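Local coordinates for inorganic pyrophosphatase (PDB 6LL8), which probably catalyses the hydrolysis of diphosphate to two phosphates with the help of divalent metal ions such as manganese or magnesium, at residues A[43-46]-A[47-51]; A[117-120]-A[121-125]; A[147-150]-A[151-154]; A[156-159]-A[160-164]; A[179-182]-A[183-187]. One frame throughout, in Å; residues are numbered along the deposited sequence.

Contact 1 of 5, residues A[43-46]-A[47-51]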
loop_
_atom_site.group_PDB
_atom_site.type_symbol
_atom_site.label_atom_id
_atom_site.label_comp_id
_atom_site.label_asym_id
_atom_site.label_seq_id
_atom_site.Cartn_x
_atom_site.Cartn_y
_atom_site.Cartn_z
ATOM N N SER A 43 7.773 -2.938 7.170
ATOM C CA SER A 43 8.122 -4.154 6.438
ATOM C C SER A 43 9.630 -4.231 6.229
ATOM O O SER A 43 10.335 -3.212 6.282
ATOM C CB SER A 43 7.442 -4.179 5.101
ATOM O OG SER A 43 8.032 -3.193 4.259
ATOM N N PRO A 44 10.168 -5.438 5.965
ATOM C CA PRO A 44 11.572 -5.530 5.560
ATOM C C PRO A 44 11.940 -4.640 4.381
ATOM O O PRO A 44 13.017 -4.046 4.377
ATOM C CB PRO A 44 11.788 -7.014 5.309
ATOM C CG PRO A 44 10.787 -7.680 6.250
ATOM C CD PRO A 44 9.567 -6.766 6.208
ATOM N N GLU A 45 11.061 -4.562 3.389
ATOM C CA GLU A 45 11.351 -3.711 2.211
ATOM C C GLU A 45 11.510 -2.266 2.651
ATOM O O GLU A 45 12.447 -1.558 2.224
ATOM C CB GLU A 45 10.216 -3.817 1.191
ATOM C CG GLU A 45 10.444 -3.001 -0.053
ATOM C CD GLU A 45 9.269 -2.508 -0.844
ATOM O OE1 GLU A 45 8.512 -1.716 -0.383
ATOM O OE2 GLU A 45 9.236 -2.873 -1.989
ATOM N N THR A 46 10.598 -1.759 3.476
ATOM C CA THR A 46 10.671 -0.349 3.883
ATOM C C THR A 46 11.909 -0.117 4.737
ATOM O O THR A 46 12.566 0.914 4.604
ATOM C CB THR A 46 9.409 0.116 4.609
ATOM O OG1 THR A 46 8.270 -0.214 3.803
ATOM C CG2 THR A 46 9.449 1.601 4.871
ATOM N N ALA A 47 12.239 -1.047 5.622
ATOM C CA ALA A 47 13.455 -0.903 6.437
ATOM C C ALA A 47 14.667 -0.784 5.511
ATOM O O ALA A 47 15.577 0.000 5.788
ATOM C CB ALA A 47 13.562 -2.062 7.402
ATOM N N PHE A 48 14.708 -1.600 4.461
ATOM C CA PHE A 48 15.798 -1.573 3.477
ATOM C C PHE A 48 15.907 -0.203 2.851
ATOM O O PHE A 48 17.010 0.362 2.711
ATOM C CB PHE A 48 15.559 -2.685 2.458
ATOM C CG PHE A 48 16.517 -2.715 1.296
ATOM C CD1 PHE A 48 17.681 -3.434 1.393
ATOM C CD2 PHE A 48 16.255 -2.033 0.113
ATOM C CE1 PHE A 48 18.586 -3.464 0.346
ATOM C CE2 PHE A 48 17.158 -2.079 -0.950
ATOM C CZ PHE A 48 18.307 -2.816 -0.820
ATOM N N ILE A 49 14.777 0.353 2.422
ATOM C CA ILE A 49 14.782 1.682 1.750
ATOM C C ILE A 49 15.296 2.757 2.725
ATOM O O ILE A 49 16.143 3.585 2.362
ATOM C CB ILE A 49 13.376 2.009 1.247
ATOM C CG1 ILE A 49 12.940 1.062 0.116
ATOM C CG2 ILE A 49 13.281 3.470 0.821
ATOM C CD1 ILE A 49 11.447 1.143 -0.172
ATOM N N LEU A 50 14.744 2.772 3.936
ATOM C CA LEU A 50 15.124 3.828 4.886
ATOM C C LEU A 50 16.602 3.693 5.251
ATOM O O LEU A 50 17.279 4.704 5.390
ATOM C CB LEU A 50 14.245 3.825 6.133
ATOM C CG LEU A 50 12.769 4.155 5.920
ATOM C CD1 LEU A 50 12.118 4.500 7.252
ATOM C CD2 LEU A 50 12.512 5.275 4.913
ATOM N N GLU A 51 17.103 2.480 5.416
ATOM C CA GLU A 51 18.517 2.308 5.774
ATOM C C GLU A 51 19.378 2.809 4.616
ATOM O O GLU A 51 20.407 3.492 4.839
ATOM C CB GLU A 51 18.813 0.857 6.135
ATOM C CG GLU A 51 20.255 0.660 6.610
ATOM C CD GLU A 51 21.395 0.665 5.612
ATOM O OE1 GLU A 51 21.182 0.423 4.422
ATOM O OE2 GLU A 51 22.549 0.901 6.091
#
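Ser43 and Ala47 open helix 44-53: the carbonyl O of Ser43, the N-cap residue, takes the amide N of Ala47 at 3.0 Å. The hydroxyl of Ser43 turns into the first turn as well, and its OG shares a hydrogen bond of 3.0 Å with Thr46 OG1, in which either hydroxyl could be the donor. Pro44 has no amide hydrogen to offer and so suits the first position of a helix; its O still accepts from Phe48 N. Glu45 shows how one residue can serve two purposes. Its backbone O binds Ile49 N and is also brushed by Ile49 CG1 at 3.4 Å, while its side chain runs alongside that of Ile49, with OE1 4.1 Å from the CD1 methyl. With CG opposite the backbone N (chi1 -179°), the carboxylate is carried off toward outside partners: OE1 bonds Ser14 OG and OE2 bonds Ser146 OG, so that toward Ile49 the carboxylate makes just a loose van der Waals approach. Thr46 ends the segment with the straightest of the four bonds, Leu50 N to Thr46 O at 2.9 Å, and Leu50 CG settles 3.5 Å from the same oxygen. Thr46 OG1 is also hydrogen-bonded to Ser14 OG. This is the helix of the beta-alpha-beta unit formed with strands 34-38 and 59-60. Thr46, Ile49 and Leu50 lean on helix 14-29, Ile49 also meets helix 134-147, and Pro44, Glu45, Phe48 and Ile49 pack against helix 176-187.

Contact 2 of 5, residues A[117-120]-A[121-125]. Unlike the reference sequence in segment 117-120: Ser117 (reference Arg).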
loop_
_atom_site.group_PDB
_atom_site.type_symbol
_atom_site.label_atom_id
_atom_site.label_comp_id
_atom_site.label_asym_id
_atom_site.label_seq_id
_atom_site.Cartn_x
_atom_site.Cartn_y
_atom_site.Cartn_z
ATOM N N SER A 117 1.437 7.104 -4.509
ATOM C CA SER A 117 1.151 8.373 -3.830
ATOM C C SER A 117 2.334 9.315 -3.942
ATOM O O SER A 117 2.151 10.543 -4.017
ATOM C CB SER A 117 0.836 8.170 -2.363
ATOM O OG SER A 117 -0.296 7.364 -2.135
ATOM N N ASN A 118 3.550 8.803 -3.915
ATOM C CA ASN A 118 4.754 9.656 -3.972
ATOM C C ASN A 118 4.882 10.343 -5.322
ATOM O O ASN A 118 5.542 11.395 -5.363
ATOM C CB ASN A 118 6.021 8.896 -3.572
ATOM C CG ASN A 118 6.231 8.849 -2.075
ATOM O OD1 ASN A 118 6.825 9.790 -1.535
ATOM N ND2 ASN A 118 5.682 7.855 -1.384
ATOM N N THR A 119 4.276 9.819 -6.379
ATOM C CA THR A 119 4.216 10.553 -7.671
ATOM C C THR A 119 3.427 11.839 -7.465
ATOM O O THR A 119 3.802 12.916 -7.989
ATOM C CB THR A 119 3.650 9.661 -8.756
ATOM O OG1 THR A 119 4.533 8.545 -8.863
ATOM C CG2 THR A 119 3.498 10.361 -10.083
ATOM N N VAL A 120 2.318 11.745 -6.745
ATOM C CA VAL A 120 1.483 12.931 -6.458
ATOM C C VAL A 120 2.236 13.866 -5.503
ATOM O O VAL A 120 2.203 15.087 -5.672
ATOM C CB VAL A 120 0.125 12.517 -5.891
ATOM C CG1 VAL A 120 -0.767 13.756 -5.772
ATOM C CG2 VAL A 120 -0.548 11.464 -6.745
ATOM N N ILE A 121 2.929 13.347 -4.493
ATOM C CA ILE A 121 3.704 14.222 -3.604
ATOM C C ILE A 121 4.766 14.958 -4.413
ATOM O O ILE A 121 4.990 16.134 -4.152
ATOM C CB ILE A 121 4.266 13.404 -2.431
ATOM C CG1 ILE A 121 3.124 12.844 -1.584
ATOM C CG2 ILE A 121 5.207 14.247 -1.601
ATOM C CD1 ILE A 121 3.549 11.824 -0.547
ATOM N N LYS A 122 5.384 14.333 -5.401
ATOM C CA LYS A 122 6.361 15.062 -6.243
ATOM C C LYS A 122 5.645 16.213 -6.938
ATOM O O LYS A 122 6.217 17.311 -7.032
ATOM C CB LYS A 122 7.028 14.083 -7.201
ATOM C CG LYS A 122 8.345 14.552 -7.758
ATOM C CD LYS A 122 8.298 15.469 -8.860
ATOM C CE LYS A 122 9.725 15.754 -9.348
ATOM N NZ LYS A 122 9.615 16.641 -10.501
ATOM N N MET A 123 4.435 15.996 -7.417
ATOM C CA MET A 123 3.647 17.093 -8.039
ATOM C C MET A 123 3.430 18.219 -7.031
ATOM O O MET A 123 3.419 19.391 -7.434
ATOM C CB MET A 123 2.277 16.608 -8.517
ATOM C CG MET A 123 2.339 15.662 -9.678
ATOM S SD MET A 123 0.669 14.969 -9.919
ATOM C CE MET A 123 0.975 13.804 -11.243
ATOM N N MET A 124 3.267 17.891 -5.762
ATOM C CA MET A 124 3.120 18.940 -4.734
ATOM C C MET A 124 4.415 19.730 -4.563
ATOM O O MET A 124 4.383 20.974 -4.492
ATOM C CB MET A 124 2.670 18.303 -3.422
ATOM C CG MET A 124 1.353 17.606 -3.511
ATOM S SD MET A 124 0.866 16.700 -2.020
ATOM C CE MET A 124 0.430 18.052 -0.956
ATOM N N TYR A 125 5.556 19.065 -4.531
ATOM C CA TYR A 125 6.834 19.784 -4.469
ATOM C C TYR A 125 6.941 20.728 -5.668
ATOM O O TYR A 125 7.389 21.873 -5.499
ATOM C CB TYR A 125 8.045 18.854 -4.476
ATOM C CG TYR A 125 8.414 18.273 -3.140
ATOM C CD1 TYR A 125 7.868 17.096 -2.656
ATOM C CD2 TYR A 125 9.451 18.843 -2.431
ATOM C CE1 TYR A 125 8.275 16.559 -1.449
ATOM C CE2 TYR A 125 9.867 18.322 -1.220
ATOM C CZ TYR A 125 9.294 17.154 -0.727
ATOM O OH TYR A 125 9.749 16.642 0.463
#
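Asn118 and Ile121 lie side by side in the first turns of helix 117-128, and their conformations show how a helix can present a polar and an apolar group on one flank. Ile121 keeps CG1 beside its own backbone N (chi1 -64°), which directs that branch back down the helix; CG1 comes to rest 3.5 Å from Ser117 O, the oxygen that already accepts Ile121 N. The extended branch then brings CD1 to 4.0 Å from Asn118 OD1. That amide oxygen is buried and has no hydrogen-bonding partner in the model, whereas ND2 on the other side of the group binds Asp15 OD1, which fixes how the amide is turned. Lys122 behaves differently: CG stands opposite the backbone N and the chain folds at its second torsion (-81°), so that NZ follows the helix to a salt bridge with Asp126. Its CB stays close to the backbone, 3.5 Å from Thr119 O. Met124 repeats the pattern of Ile121, with CG 3.4 Å from Val120 O, and then bends at its last torsion (74°). Ser117 OG and Thr119 OG1 find their partners outside, in Asp73 and Asp160. Because Asp15 and Asp73 both bind magnesium, Asn118 and Ser117 are placed as second-shell residues that could steady these ligands; Ser117 differs here from the reference sequence. The helix packs on strand 88-94 through Val120, Ile121 and Met124, on helix 14-29 through Met124 and Tyr125, and on helix 134-147 through Asn118, Thr119 and Tyr125.

Contact 3 of 5, residues A[147-150]-A[151-154]. With MG (magnesium ion), chain D; MG (magnesium ion), chain F; 2PN (imidodiphosphoric acid), chain I.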
loop_
_atom_site.group_PDB
_atom_site.type_symbol
_atom_site.label_atom_id
_atom_site.label_comp_id
_atom_site.label_asym_id
_atom_site.label_seq_id
_atom_site.Cartn_x
_atom_site.Cartn_y
_atom_site.Cartn_z
ATOM N N ASP A 147 5.535 0.532 -5.663
ATOM C CA ASP A 147 4.095 0.545 -5.988
ATOM C C ASP A 147 3.829 0.182 -7.440
ATOM O O ASP A 147 2.823 -0.459 -7.725
ATOM C CB ASP A 147 3.500 1.911 -5.701
ATOM C CG ASP A 147 2.845 2.011 -4.347
ATOM O OD1 ASP A 147 3.317 1.328 -3.444
ATOM O OD2 ASP A 147 1.930 2.853 -4.150
ATOM N N THR A 148 4.708 0.567 -8.353
ATOM C CA THR A 148 4.511 0.267 -9.766
ATOM C C THR A 148 5.120 -1.075 -10.160
ATOM O O THR A 148 5.022 -1.434 -11.338
ATOM C CB THR A 148 5.062 1.347 -10.671
ATOM O OG1 THR A 148 6.481 1.389 -10.617
ATOM C CG2 THR A 148 4.448 2.703 -10.421
ATOM N N VAL A 149 5.718 -1.786 -9.231
ATOM C CA VAL A 149 6.349 -3.091 -9.544
ATOM C C VAL A 149 7.358 -2.884 -10.680
ATOM O O VAL A 149 7.336 -3.569 -11.721
ATOM C CB VAL A 149 5.341 -4.229 -9.784
ATOM C CG1 VAL A 149 6.064 -5.575 -9.806
ATOM C CG2 VAL A 149 4.250 -4.218 -8.731
ATOM N N ILE A 150 8.258 -1.938 -10.492
ATOM C CA ILE A 150 9.308 -1.657 -11.497
ATOM C C ILE A 150 8.643 -1.384 -12.843
ATOM O O ILE A 150 9.119 -1.834 -13.905
ATOM C CB ILE A 150 10.383 -2.754 -11.580
ATOM C CG1 ILE A 150 10.632 -3.505 -10.268
ATOM C CG2 ILE A 150 11.666 -2.133 -12.115
ATOM C CD1 ILE A 150 11.601 -4.689 -10.378
ATOM N N PHE A 151 7.564 -0.624 -12.811
ATOM C CA PHE A 151 6.790 -0.165 -13.991
ATOM C C PHE A 151 5.953 -1.288 -14.606
ATOM O O PHE A 151 5.299 -1.033 -15.631
ATOM C CB PHE A 151 7.651 0.515 -15.053
ATOM C CG PHE A 151 8.602 1.566 -14.571
ATOM C CD1 PHE A 151 8.320 2.396 -13.497
ATOM C CD2 PHE A 151 9.735 1.828 -15.308
ATOM C CE1 PHE A 151 9.192 3.403 -13.145
ATOM C CE2 PHE A 151 10.598 2.847 -14.955
ATOM C CZ PHE A 151 10.329 3.634 -13.864
ATOM N N LYS A 152 5.934 -2.478 -14.034
ATOM C CA LYS A 152 5.165 -3.596 -14.619
ATOM C C LYS A 152 3.681 -3.522 -14.276
ATOM O O LYS A 152 2.852 -4.072 -14.988
ATOM C CB LYS A 152 5.694 -4.930 -14.087
ATOM C CG LYS A 152 7.136 -5.263 -14.440
ATOM C CD LYS A 152 7.665 -6.484 -13.679
ATOM C CE LYS A 152 9.101 -6.865 -14.026
ATOM N NZ LYS A 152 9.225 -8.320 -13.998
ATOM N N SER A 153 3.342 -2.928 -13.155
ATOM C CA SER A 153 1.943 -2.911 -12.704
ATOM C C SER A 153 1.104 -2.106 -13.681
ATOM O O SER A 153 1.536 -1.036 -14.120
ATOM C CB SER A 153 1.832 -2.336 -11.329
ATOM O OG SER A 153 0.479 -2.365 -10.899
ATOM N N PRO A 154 -0.153 -2.490 -13.925
ATOM C CA PRO A 154 -1.027 -1.691 -14.775
ATOM C C PRO A 154 -1.447 -0.364 -14.156
ATOM O O PRO A 154 -2.004 0.451 -14.867
ATOM C CB PRO A 154 -2.225 -2.598 -15.029
ATOM C CG PRO A 154 -2.270 -3.482 -13.858
ATOM C CD PRO A 154 -0.810 -3.731 -13.504
HETATM MG MG MG D . 0.462 3.378 -2.680
HETATM MG MG MG F . 2.313 0.240 -1.822
HETATM P P1 2PN I . -0.865 0.515 -2.324
HETATM O O1 2PN I . -1.064 0.859 -0.850
HETATM O O2 2PN I . 0.266 -0.455 -2.538
HETATM O O3 2PN I . -0.717 1.772 -3.160
HETATM N N1 2PN I . -2.251 -0.217 -2.825
HETATM P P2 2PN I . -2.666 -1.752 -3.264
HETATM O O4 2PN I . -3.895 -2.069 -2.417
HETATM O O5 2PN I . -1.515 -2.673 -2.920
HETATM O O6 2PN I . -2.985 -1.736 -4.740
HETATM O O HOH W 1 0.791 -2.231 -8.144
HETATM O O HOH W 2 2.602 -2.068 -2.325
HETATM O O HOH W 3 4.595 0.670 -1.184
#
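Thr148 and Ser153 are joined where helix 134-147 ends in a Schellman motif whose positive-phi residue, Val149, also begins a type I' turn that ends at Lys152. Ser153 N binds Thr148 O at 2.9 Å, the donor lying above the carbonyl plane. Val149, Ile150 and Phe151 all have positive phi, an uncommon run for residues of which two are beta-branched, and it lets the chain reverse within four residues. Lys152 illustrates how a side chain can trace such a turn. Its N closes the turn by bonding Val149 O; its CB lies 3.2 Å from that same oxygen, CG keeps an equal distance, and CD moves off slightly and nears the CG1 methyl of Val149. The tip, NZ, has left the turn altogether and donates to Ile256 O. On the other flank Thr148 OG1, placed between its own backbone N and carbonyl carbon (chi1 68°), accepts Phe151 N at 3.2 Å and sits near the plane of the Phe151 ring, at its edge, 3.6 Å from CD1; it also bonds Ile144 O. A water links Asp147 O to Ser153 OG, which is held as well by Thr155. The same Asp147 brings the turn to the active site, where its carboxylate bridges two magnesium ions. One ion, which Asp15, Asp73 and His95 also bind, takes Asp147 OD2 at 2.1 Å and O3 of the imidodiphosphate; the other, shared with Asp13, binds Asp147 OD1 at 2.2 Å and O2 of the same phosphorus.

Contact 4 of 5, residues A[156-159]-A[160-164]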
loop_
_atom_site.group_PDB
_atom_site.type_symbol
_atom_site.label_atom_id
_atom_site.label_comp_id
_atom_site.label_asym_id
_atom_site.label_seq_id
_atom_site.Cartn_x
_atom_site.Cartn_y
_atom_site.Cartn_z
ATOM N N CYS A 156 0.816 1.723 -13.341
ATOM C CA CYS A 156 1.914 2.628 -13.733
ATOM C C CYS A 156 1.450 3.523 -14.878
ATOM O O CYS A 156 0.794 3.058 -15.812
ATOM C CB CYS A 156 3.138 1.831 -14.154
ATOM S SG CYS A 156 4.625 2.826 -14.332
ATOM N N THR A 157 1.804 4.796 -14.781
ATOM C CA THR A 157 1.526 5.795 -15.812
ATOM C C THR A 157 2.833 6.435 -16.241
ATOM O O THR A 157 3.850 6.342 -15.582
ATOM C CB THR A 157 0.557 6.870 -15.310
ATOM O OG1 THR A 157 1.212 7.693 -14.348
ATOM C CG2 THR A 157 -0.708 6.275 -14.728
ATOM N N THR A 158 2.785 7.168 -17.347
ATOM C CA THR A 158 3.930 7.977 -17.804
ATOM C C THR A 158 4.391 8.922 -16.689
ATOM O O THR A 158 5.589 9.123 -16.515
ATOM C CB THR A 158 3.549 8.774 -19.049
ATOM O OG1 THR A 158 3.091 7.836 -20.031
ATOM C CG2 THR A 158 4.716 9.588 -19.550
ATOM N N ALA A 159 3.456 9.477 -15.925
ATOM C CA ALA A 159 3.837 10.385 -14.825
ATOM C C ALA A 159 4.726 9.687 -13.805
ATOM O O ALA A 159 5.655 10.286 -13.307
ATOM C CB ALA A 159 2.635 10.982 -14.161
ATOM N N ASP A 160 4.421 8.432 -13.497
ATOM C CA ASP A 160 5.236 7.685 -12.514
ATOM C C ASP A 160 6.647 7.455 -13.054
ATOM O O ASP A 160 7.621 7.594 -12.312
ATOM C CB ASP A 160 4.619 6.333 -12.180
ATOM C CG ASP A 160 3.232 6.452 -11.574
ATOM O OD1 ASP A 160 3.140 6.857 -10.386
ATOM O OD2 ASP A 160 2.243 6.160 -12.299
ATOM N N ILE A 161 6.763 7.107 -14.323
ATOM C CA ILE A 161 8.075 6.838 -14.951
ATOM C C ILE A 161 8.888 8.118 -14.969
ATOM O O ILE A 161 10.069 8.116 -14.566
ATOM C CB ILE A 161 7.903 6.226 -16.333
ATOM C CG1 ILE A 161 7.218 4.869 -16.226
ATOM C CG2 ILE A 161 9.261 6.113 -17.005
ATOM C CD1 ILE A 161 6.816 4.252 -17.536
ATOM N N ARG A 162 8.284 9.214 -15.427
ATOM C CA ARG A 162 9.003 10.503 -15.478
ATOM C C ARG A 162 9.419 10.914 -14.072
ATOM O O ARG A 162 10.519 11.443 -13.887
ATOM C CB ARG A 162 8.114 11.570 -16.096
ATOM C CG ARG A 162 7.824 11.394 -17.583
ATOM C CD ARG A 162 7.158 12.623 -18.202
ATOM N NE ARG A 162 6.018 13.076 -17.399
ATOM C CZ ARG A 162 4.733 12.845 -17.660
ATOM N NH1 ARG A 162 4.372 12.207 -18.758
ATOM N NH2 ARG A 162 3.803 13.291 -16.838
ATOM N N CYS A 163 8.561 10.669 -13.088
ATOM C CA CYS A 163 8.896 11.020 -11.707
ATOM C C CYS A 163 10.109 10.208 -11.222
ATOM O O CYS A 163 11.036 10.762 -10.631
ATOM C CB CYS A 163 7.614 10.809 -10.932
ATOM S SG CYS A 163 7.763 11.478 -9.287
ATOM N N VAL A 164 10.101 8.902 -11.461
ATOM C CA VAL A 164 11.261 8.065 -11.056
ATOM C C VAL A 164 12.531 8.588 -11.747
ATOM O O VAL A 164 13.576 8.666 -11.097
ATOM C CB VAL A 164 11.019 6.586 -11.333
ATOM C CG1 VAL A 164 12.318 5.787 -11.304
ATOM C CG2 VAL A 164 10.027 6.028 -10.335
#
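Thr157 and Asp160 cap helix 158-171 at its N terminus, Thr157 being the N-cap residue and Asp160 the third residue of the helix, so that the carboxylate makes the side-chain-to-amide bond of a capping box. Among the hydrogen bonds, Asp160 OD2 accepts Thr157 N at 2.9 Å through its anti lone pair. Thr157 OG1 donates to the same oxygen at 2.8 Å, but approaches from above the carboxylate plane. Gly115 N is a further donor to OD2, while OD1 is taken by Thr119, so both oxygens of this buried carboxylate are satisfied; three donors at OD2 would tend to stabilise its negative charge. Behind the cap the backbone winds into regular helix, with Ile161 N on Thr157 O at 3.3 Å, Arg162 N on Thr158 O and Cys163 N on Ala159 O; the bond from Asp160 N to Thr157 O is weak.

Apolar packing adds a second layer. Cys156, with SG opposite its backbone N (chi1 -168°), folds back toward the first turn of the helix: SG lies 4.1 Å from Asp160 CB and 3.8 Å from Ile161 CG1.

Contact 5 of 5, residues A[179-182]-A[183-187]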
loop_
_atom_site.group_PDB
_atom_site.type_symbol
_atom_site.label_atom_id
_atom_site.label_comp_id
_atom_site.label_asym_id
_atom_site.label_seq_id
_atom_site.Cartn_x
_atom_site.Cartn_y
_atom_site.Cartn_z
ATOM N N VAL A 179 17.626 -1.005 -8.335
ATOM C CA VAL A 179 17.117 -0.718 -6.987
ATOM C C VAL A 179 15.719 -1.345 -6.863
ATOM O O VAL A 179 15.429 -1.956 -5.844
ATOM C CB VAL A 179 17.126 0.788 -6.676
ATOM C CG1 VAL A 179 16.522 1.051 -5.307
ATOM C CG2 VAL A 179 18.540 1.350 -6.754
ATOM N N GLY A 180 14.892 -1.211 -7.890
ATOM C CA GLY A 180 13.568 -1.842 -7.934
ATOM C C GLY A 180 13.689 -3.320 -7.680
ATOM O O GLY A 180 12.972 -3.884 -6.837
ATOM N N MET A 181 14.554 -3.998 -8.429
ATOM C CA MET A 181 14.690 -5.448 -8.281
ATOM C C MET A 181 15.200 -5.786 -6.879
ATOM O O MET A 181 14.744 -6.764 -6.303
ATOM C CB MET A 181 15.578 -6.007 -9.378
ATOM C CG MET A 181 15.547 -7.522 -9.389
ATOM S SD MET A 181 13.901 -8.255 -9.643
ATOM C CE MET A 181 13.535 -7.673 -11.278
ATOM N N ASP A 182 16.123 -4.997 -6.343
ATOM C CA ASP A 182 16.627 -5.232 -4.974
ATOM C C ASP A 182 15.444 -5.297 -4.009
ATOM O O ASP A 182 15.399 -6.142 -3.106
ATOM C CB ASP A 182 17.578 -4.146 -4.520
ATOM C CG ASP A 182 18.952 -4.204 -5.121
ATOM O OD1 ASP A 182 19.235 -5.177 -5.799
ATOM O OD2 ASP A 182 19.650 -3.200 -4.966
ATOM N N MET A 183 14.535 -4.350 -4.110
ATOM C CA MET A 183 13.379 -4.289 -3.188
ATOM C C MET A 183 12.553 -5.561 -3.282
ATOM O O MET A 183 12.089 -6.069 -2.233
ATOM C CB MET A 183 12.528 -3.075 -3.493
ATOM C CG MET A 183 13.207 -1.777 -2.987
ATOM S SD MET A 183 12.153 -0.339 -3.216
ATOM C CE MET A 183 12.193 -0.216 -4.998
ATOM N N PHE A 184 12.330 -6.058 -4.489
ATOM C CA PHE A 184 11.557 -7.308 -4.647
ATOM C C PHE A 184 12.346 -8.536 -4.219
ATOM O O PHE A 184 11.728 -9.492 -3.750
ATOM C CB PHE A 184 10.933 -7.390 -6.037
ATOM C CG PHE A 184 9.780 -6.427 -6.177
ATOM C CD1 PHE A 184 8.532 -6.758 -5.683
ATOM C CD2 PHE A 184 9.967 -5.165 -6.704
ATOM C CE1 PHE A 184 7.497 -5.833 -5.723
ATOM C CE2 PHE A 184 8.928 -4.261 -6.756
ATOM C CZ PHE A 184 7.696 -4.582 -6.245
ATOM N N LYS A 185 13.656 -8.508 -4.297
ATOM C CA LYS A 185 14.464 -9.594 -3.690
ATOM C C LYS A 185 14.319 -9.568 -2.170
ATOM O O LYS A 185 14.189 -10.609 -1.554
ATOM C CB LYS A 185 15.930 -9.468 -4.111
ATOM C CG LYS A 185 16.178 -9.770 -5.580
ATOM C CD LYS A 185 17.657 -9.653 -5.907
ATOM C CE LYS A 185 18.014 -9.897 -7.320
ATOM N NZ LYS A 185 19.472 -10.203 -7.356
ATOM N N VAL A 186 14.285 -8.393 -1.563
ATOM C CA VAL A 186 14.012 -8.297 -0.110
ATOM C C VAL A 186 12.623 -8.846 0.189
ATOM O O VAL A 186 12.477 -9.647 1.134
ATOM C CB VAL A 186 14.191 -6.873 0.393
ATOM C CG1 VAL A 186 13.718 -6.739 1.835
ATOM C CG2 VAL A 186 15.654 -6.449 0.295
ATOM N N LYS A 187 11.616 -8.472 -0.584
ATOM C CA LYS A 187 10.244 -8.950 -0.352
ATOM C C LYS A 187 10.179 -10.467 -0.458
ATOM O O LYS A 187 9.310 -11.070 0.169
ATOM C CB LYS A 187 9.236 -8.313 -1.314
ATOM C CG LYS A 187 8.888 -6.861 -1.029
ATOM C CD LYS A 187 7.779 -6.278 -1.971
ATOM C CE LYS A 187 6.945 -5.089 -1.415
ATOM N NZ LYS A 187 6.167 -4.241 -2.401
#
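Helix 176-187, which runs along the border between the two halves of the enzyme, provides this contact in its last two turns. Gly180 O meets two parts of Phe184: the amide N donates to it at 3.3 Å, and ring atom CD2 comes equally close, the oxygen lying at the edge of the ring near its plane. Phe184 CG stands beside its own backbone N (chi1 -73°), which sends the ring back along the helix to this carbonyl. One residue earlier Met183 N binds Val179 O. In one of its two conformers Met183 CE lies 3.6 Å from Gly180 CA. On another flank Met181 and Lys185 cross at an angle. Lys185 N bonds Met181 O at 2.9 Å, and its extended chain passes over that carbonyl, CG at 3.4 Å, before CE reaches 4.0 Å from Met181 CG. The contact is therefore one of hydrocarbon, with the amine carried beyond it. Val186 closes the series: its N binds Asp182 O, and its CG2, set beside the backbone N, lies 3.4 Å from the same oxygen. Partners outside show the connecting role. Met183 packs on Glu45 and Ile49 of helix 44-53 and on helix 134-147, whereas Phe184 touches Ile256 and Lys187 forms a salt bridge with Glu219 of the mixed sheet. Such a helix at the junction of DHH and DHHA2 domains belongs to the two-domain architecture of family II pyrophosphatases.

Overall arrangement
Followed from the N terminus, the five contacts stand in series; each lies within a single unbroken stretch, so none nests in or crosses another. Contact 1 starts a helix of the parallel-sheet domain, and contact 2 starts another about 20 Å away, centre to centre. Contact 3 closes the turn between helices 134-147 and 158-171, and contact 4 caps the second of these. Contact 5 lies in the next helix. In space the order folds back: contact 5 touches contact 1, where Pro44 C is 3.7 Å from Val186 CG1, and contact 3, where Ile150 CD1 is 3.6 Å from Met181 N. Phe151 ties contact 3 to contact 4, and contact 2 meets contact 4 where Thr119 CG2 is 3.9 Å from Ala159 O.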